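PDB 6XP8: TfuA domain-containing protein from Methanosarcina acetivorans, which takes part in peptide backbone thioamidation, probably as a partner of a YcaO enzyme that installs the thioamide. Local coordinates for residues A[55-67]-A[78-91]. Numbering follows the deposited sequence.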
loop_
_atom_site.group_PDB
_atom_site.type_symbol
_atom_site.label_atom_id
_atom_site.label_comp_id
_atom_site.label_asym_id
_atom_site.label_seq_id
_atom_site.Cartn_x
_atom_site.Cartn_y
_atom_site.Cartn_z
ATOM N N ALA A 55 -0.347 14.758 -10.325
ATOM C CA ALA A 55 -0.987 13.579 -10.885
ATOM C C ALA A 55 -1.816 12.761 -9.886
ATOM O O ALA A 55 -2.448 11.790 -10.280
ATOM C CB ALA A 55 0.068 12.701 -11.552
ATOM N N ALA A 56 -1.823 13.144 -8.608
ATOM C CA ALA A 56 -2.537 12.366 -7.583
ATOM C C ALA A 56 -4.051 12.494 -7.710
ATOM O O ALA A 56 -4.560 13.570 -8.044
ATOM C CB ALA A 56 -2.080 12.763 -6.184
ATOM N N VAL A 57 -4.759 11.394 -7.437
ATOM C CA VAL A 57 -6.229 11.396 -7.421
ATOM C C VAL A 57 -6.733 12.408 -6.380
ATOM O O VAL A 57 -6.258 12.420 -5.248
ATOM C CB VAL A 57 -6.817 9.965 -7.211
ATOM C CG1 VAL A 57 -6.431 9.359 -5.863
ATOM C CG2 VAL A 57 -8.329 9.956 -7.412
ATOM N N GLY A 58 -7.663 13.271 -6.785
ATOM C CA GLY A 58 -8.116 14.367 -5.924
ATOM C C GLY A 58 -9.366 14.025 -5.138
ATOM O O GLY A 58 -10.143 13.154 -5.552
ATOM N N HIS A 59 -9.550 14.707 -4.002
ATOM C CA HIS A 59 -10.769 14.567 -3.189
ATOM C C HIS A 59 -12.027 14.851 -4.005
ATOM O O HIS A 59 -13.013 14.121 -3.894
ATOM C CB HIS A 59 -10.745 15.478 -1.949
ATOM C CG HIS A 59 -9.704 15.115 -0.932
ATOM N ND1 HIS A 59 -9.489 15.869 0.201
ATOM C CD2 HIS A 59 -8.816 14.092 -0.877
ATOM C CE1 HIS A 59 -8.518 15.325 0.913
ATOM N NE2 HIS A 59 -8.091 14.248 0.280
ATOM N N ARG A 60 -11.979 15.911 -4.818
ATOM C CA ARG A 60 -13.083 16.300 -5.710
ATOM C C ARG A 60 -13.565 15.142 -6.603
ATOM O O ARG A 60 -14.773 14.935 -6.764
ATOM C CB ARG A 60 -12.683 17.555 -6.522
ATOM C CG ARG A 60 -13.366 17.773 -7.871
ATOM C CD ARG A 60 -14.734 18.437 -7.762
ATOM N NE ARG A 60 -15.553 18.165 -8.948
ATOM C CZ ARG A 60 -16.886 18.200 -8.997
ATOM N NH1 ARG A 60 -17.611 18.500 -7.923
ATOM N NH2 ARG A 60 -17.501 17.927 -10.140
ATOM N N GLU A 61 -12.613 14.385 -7.151
ATOM C CA GLU A 61 -12.897 13.242 -8.022
ATOM C C GLU A 61 -13.613 12.109 -7.293
ATOM O O GLU A 61 -14.558 11.524 -7.828
ATOM C CB GLU A 61 -11.604 12.685 -8.598
ATOM C CG GLU A 61 -10.773 13.672 -9.390
ATOM C CD GLU A 61 -9.521 13.016 -9.908
ATOM O OE1 GLU A 61 -9.643 11.958 -10.555
ATOM O OE2 GLU A 61 -8.429 13.554 -9.661
ATOM N N ILE A 62 -13.136 11.802 -6.085
ATOM C CA ILE A 62 -13.716 10.744 -5.257
ATOM C C ILE A 62 -15.128 11.161 -4.831
ATOM O O ILE A 62 -16.072 10.377 -4.971
ATOM C CB ILE A 62 -12.796 10.369 -4.062
ATOM C CG1 ILE A 62 -11.541 9.647 -4.587
ATOM C CG2 ILE A 62 -13.527 9.495 -3.040
ATOM C CD1 ILE A 62 -10.318 9.755 -3.696
ATOM N N LEU A 63 -15.265 12.402 -4.361
ATOM C CA LEU A 63 -16.570 12.952 -3.973
ATOM C C LEU A 63 -17.591 12.966 -5.110
ATOM O O LEU A 63 -18.774 12.693 -4.871
ATOM C CB LEU A 63 -16.424 14.347 -3.352
ATOM C CG LEU A 63 -15.722 14.437 -1.989
ATOM C CD1 LEU A 63 -15.435 15.889 -1.628
ATOM C CD2 LEU A 63 -16.514 13.753 -0.884
ATOM N N SER A 64 -17.137 13.267 -6.331
ATOM C CA SER A 64 -17.994 13.220 -7.524
ATOM C C SER A 64 -18.554 11.811 -7.746
ATOM O O SER A 64 -19.765 11.640 -7.953
ATOM C CB SER A 64 -17.242 13.706 -8.772
ATOM O OG SER A 64 -18.083 13.675 -9.915
ATOM N N ALA A 65 -17.669 10.813 -7.676
ATOM C CA ALA A 65 -18.048 9.402 -7.795
ATOM C C ALA A 65 -19.079 8.986 -6.737
ATOM O O ALA A 65 -20.082 8.345 -7.068
ATOM C CB ALA A 65 -16.809 8.510 -7.733
ATOM N N LEU A 66 -18.834 9.377 -5.486
ATOM C CA LEU A 66 -19.737 9.079 -4.367
ATOM C C LEU A 66 -21.114 9.722 -4.547
ATOM O O LEU A 66 -22.135 9.075 -4.295
ATOM C CB LEU A 66 -19.116 9.504 -3.027
ATOM C CG LEU A 66 -17.872 8.742 -2.538
ATOM C CD1 LEU A 66 -17.173 9.527 -1.446
ATOM C CD2 LEU A 66 -18.213 7.329 -2.068
ATOM N N ASN A 67 -21.122 10.977 -5.003
ATOM C CA ASN A 67 -22.361 11.729 -5.259
ATOM C C ASN A 67 -23.177 11.157 -6.422
ATOM O O ASN A 67 -24.396 11.338 -6.470
ATOM C CB ASN A 67 -22.063 13.215 -5.516
ATOM C CG ASN A 67 -21.540 13.943 -4.287
ATOM O OD1 ASN A 67 -21.762 13.529 -3.145
ATOM N ND2 ASN A 67 -20.840 15.048 -4.521
ATOM N N MET A 78 -2.445 4.329 -1.749
ATOM C CA MET A 78 -3.206 5.568 -1.983
ATOM C C MET A 78 -4.658 5.442 -1.505
ATOM O O MET A 78 -5.228 6.401 -0.976
ATOM C CB MET A 78 -3.130 6.030 -3.451
ATOM C CG MET A 78 -3.960 7.276 -3.777
ATOM S SD MET A 78 -3.550 8.736 -2.786
ATOM C CE MET A 78 -2.398 9.587 -3.860
ATOM N N GLY A 79 -5.242 4.254 -1.661
ATOM C CA GLY A 79 -6.606 4.012 -1.188
ATOM C C GLY A 79 -6.746 4.131 0.320
ATOM O O GLY A 79 -7.771 4.602 0.820
ATOM N N ALA A 80 -5.718 3.702 1.047
ATOM C CA ALA A 80 -5.703 3.810 2.514
ATOM C C ALA A 80 -5.621 5.266 2.972
ATOM O O ALA A 80 -6.354 5.676 3.872
ATOM C CB ALA A 80 -4.554 3.002 3.092
ATOM N N LEU A 81 -4.738 6.033 2.331
ATOM C CA LEU A 81 -4.565 7.450 2.619
ATOM C C LEU A 81 -5.848 8.235 2.337
ATOM O O LEU A 81 -6.334 8.963 3.206
ATOM C CB LEU A 81 -3.373 8.023 1.832
ATOM C CG LEU A 81 -2.987 9.491 2.073
ATOM C CD1 LEU A 81 -2.552 9.727 3.512
ATOM C CD2 LEU A 81 -1.886 9.898 1.104
ATOM N N ARG A 82 -6.402 8.071 1.137
ATOM C CA ARG A 82 -7.639 8.766 0.763
ATOM C C ARG A 82 -8.848 8.351 1.606
ATOM O O ARG A 82 -9.663 9.205 1.979
ATOM C CB ARG A 82 -7.939 8.611 -0.733
ATOM C CG ARG A 82 -7.000 9.383 -1.646
ATOM C CD ARG A 82 -7.261 10.882 -1.655
ATOM N NE ARG A 82 -6.305 11.533 -2.547
ATOM C CZ ARG A 82 -5.157 12.090 -2.171
ATOM N NH1 ARG A 82 -4.794 12.129 -0.890
ATOM N NH2 ARG A 82 -4.362 12.621 -3.091
ATOM N N ALA A 83 -8.955 7.062 1.932
ATOM C CA ALA A 83 -10.060 6.602 2.775
ATOM C C ALA A 83 -9.991 7.223 4.174
ATOM O O ALA A 83 -11.024 7.574 4.745
ATOM C CB ALA A 83 -10.124 5.089 2.843
ATOM N N SER A 84 -8.775 7.406 4.695
ATOM C CA SER A 84 -8.590 8.068 5.991
ATOM C C SER A 84 -9.017 9.541 5.962
ATOM O O SER A 84 -9.411 10.101 6.992
ATOM C CB SER A 84 -7.147 7.931 6.483
ATOM O OG SER A 84 -6.274 8.841 5.835
ATOM N N GLU A 85 -8.936 10.148 4.779
ATOM C CA GLU A 85 -9.319 11.548 4.577
ATOM C C GLU A 85 -10.794 11.725 4.238
ATOM O O GLU A 85 -11.360 12.796 4.486
ATOM C CB GLU A 85 -8.461 12.193 3.480
ATOM C CG GLU A 85 -6.970 12.226 3.786
ATOM C CD GLU A 85 -6.088 12.383 2.555
ATOM O OE1 GLU A 85 -6.579 12.246 1.414
ATOM O OE2 GLU A 85 -4.879 12.641 2.732
ATOM N N LEU A 86 -11.413 10.687 3.667
ATOM C CA LEU A 86 -12.760 10.815 3.098
ATOM C C LEU A 86 -13.802 9.814 3.618
ATOM O O LEU A 86 -14.907 9.737 3.062
ATOM C CB LEU A 86 -12.693 10.782 1.558
ATOM C CG LEU A 86 -11.887 11.878 0.846
ATOM C CD1 LEU A 86 -11.521 11.452 -0.566
ATOM C CD2 LEU A 86 -12.623 13.214 0.831
ATOM N N ASP A 87 -13.472 9.074 4.682
ATOM C CA ASP A 87 -14.415 8.088 5.253
ATOM C C ASP A 87 -15.705 8.697 5.793
ATOM O O ASP A 87 -16.769 8.077 5.709
ATOM C CB ASP A 87 -13.765 7.161 6.298
ATOM C CG ASP A 87 -12.955 7.905 7.365
ATOM O OD1 ASP A 87 -13.018 9.150 7.464
ATOM O OD2 ASP A 87 -12.234 7.215 8.116
ATOM N N THR A 88 -15.600 9.916 6.321
ATOM C CA THR A 88 -16.764 10.657 6.832
ATOM C C THR A 88 -17.707 11.111 5.706
ATOM O O THR A 88 -18.860 11.475 5.963
ATOM C CB THR A 88 -16.348 11.870 7.698
ATOM O OG1 THR A 88 -15.549 12.769 6.921
ATOM C CG2 THR A 88 -15.565 11.424 8.936
ATOM N N HIS A 89 -17.209 11.064 4.468
ATOM C CA HIS A 89 -17.960 11.450 3.270
ATOM C C HIS A 89 -18.533 10.270 2.474
ATOM O O HIS A 89 -19.208 10.469 1.456
ATOM C CB HIS A 89 -17.079 12.309 2.362
ATOM C CG HIS A 89 -16.822 13.683 2.893
ATOM N ND1 HIS A 89 -15.659 14.023 3.550
ATOM C CD2 HIS A 89 -17.576 14.809 2.856
ATOM C CE1 HIS A 89 -15.710 15.295 3.902
ATOM N NE2 HIS A 89 -16.862 15.794 3.493
ATOM N N GLY A 90 -18.250 9.048 2.923
ATOM C CA GLY A 90 -18.800 7.847 2.296
ATOM C C GLY A 90 -17.805 6.864 1.704
ATOM O O GLY A 90 -18.194 5.764 1.314
ATOM N N MET A 91 -16.531 7.252 1.619
ATOM C CA MET A 91 -15.491 6.314 1.182
ATOM C C MET A 91 -15.272 5.238 2.247
ATOM O O MET A 91 -15.155 5.539 3.431
ATOM C CB MET A 91 -14.182 7.027 0.842
ATOM C CG MET A 91 -13.160 6.139 0.140
ATOM S SD MET A 91 -11.796 7.112 -0.513
ATOM C CE MET A 91 -10.625 5.833 -0.973
#
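Arg-82 reaches across from helix 78-86 and takes hold of the backbone of Val-57 side-on: NE lies 2.8 Å from Val-57 O and NH2 2.9 Å from the same oxygen, which sits close to the guanidinium plane. With CG beside the backbone N, a bend at chi2 (-74°) carries both nitrogens there. Met-78 SD covers one face of that plane, 3.8 Å above its centre, while the bonds at its edge fix how the group is turned. Its third nitrogen, NH1, forms a salt bridge with Glu-85 OE1, on the syn lone pair. Glu-85 OE1 also accepts a hydrogen bond from His-59 NE2 (2.8 Å, N-H...O 158°), which arrives from above the carboxylate plane. The Val-57 carbonyl and three side chains are thereby tied into one network, just where the chain enters helix 59-67 behind its N-cap, Gly-58. Beneath it the packing closes up. Leu-86 pushes CD2 over one face of the His-59 ring in a CH-pi contact, while its CD1 meets Ile-62 CG2 at 3.7 Å; Ile-62 CD1 in turn lies against the aliphatic part of Arg-82. The helices, crossing at -71°, come before and after strand 71-74 in the chain, as the connections of successive beta-alpha-beta units in an alpha/beta fold with a five-stranded parallel sheet; Leu-66 and Met-91 both rest on Val-72 of that strand. Toward the C-terminal end of helix 59-67 the contact thins out at the surface. There Leu-63 CD2 sits 3.6 Å from CB of the exposed His-89 and obliquely beside its ring, and Leu-66 spreads its two methyls over backbone, with CD2 3.7 Å from Gly-90 O, in a turn whose positive phi suits glycine.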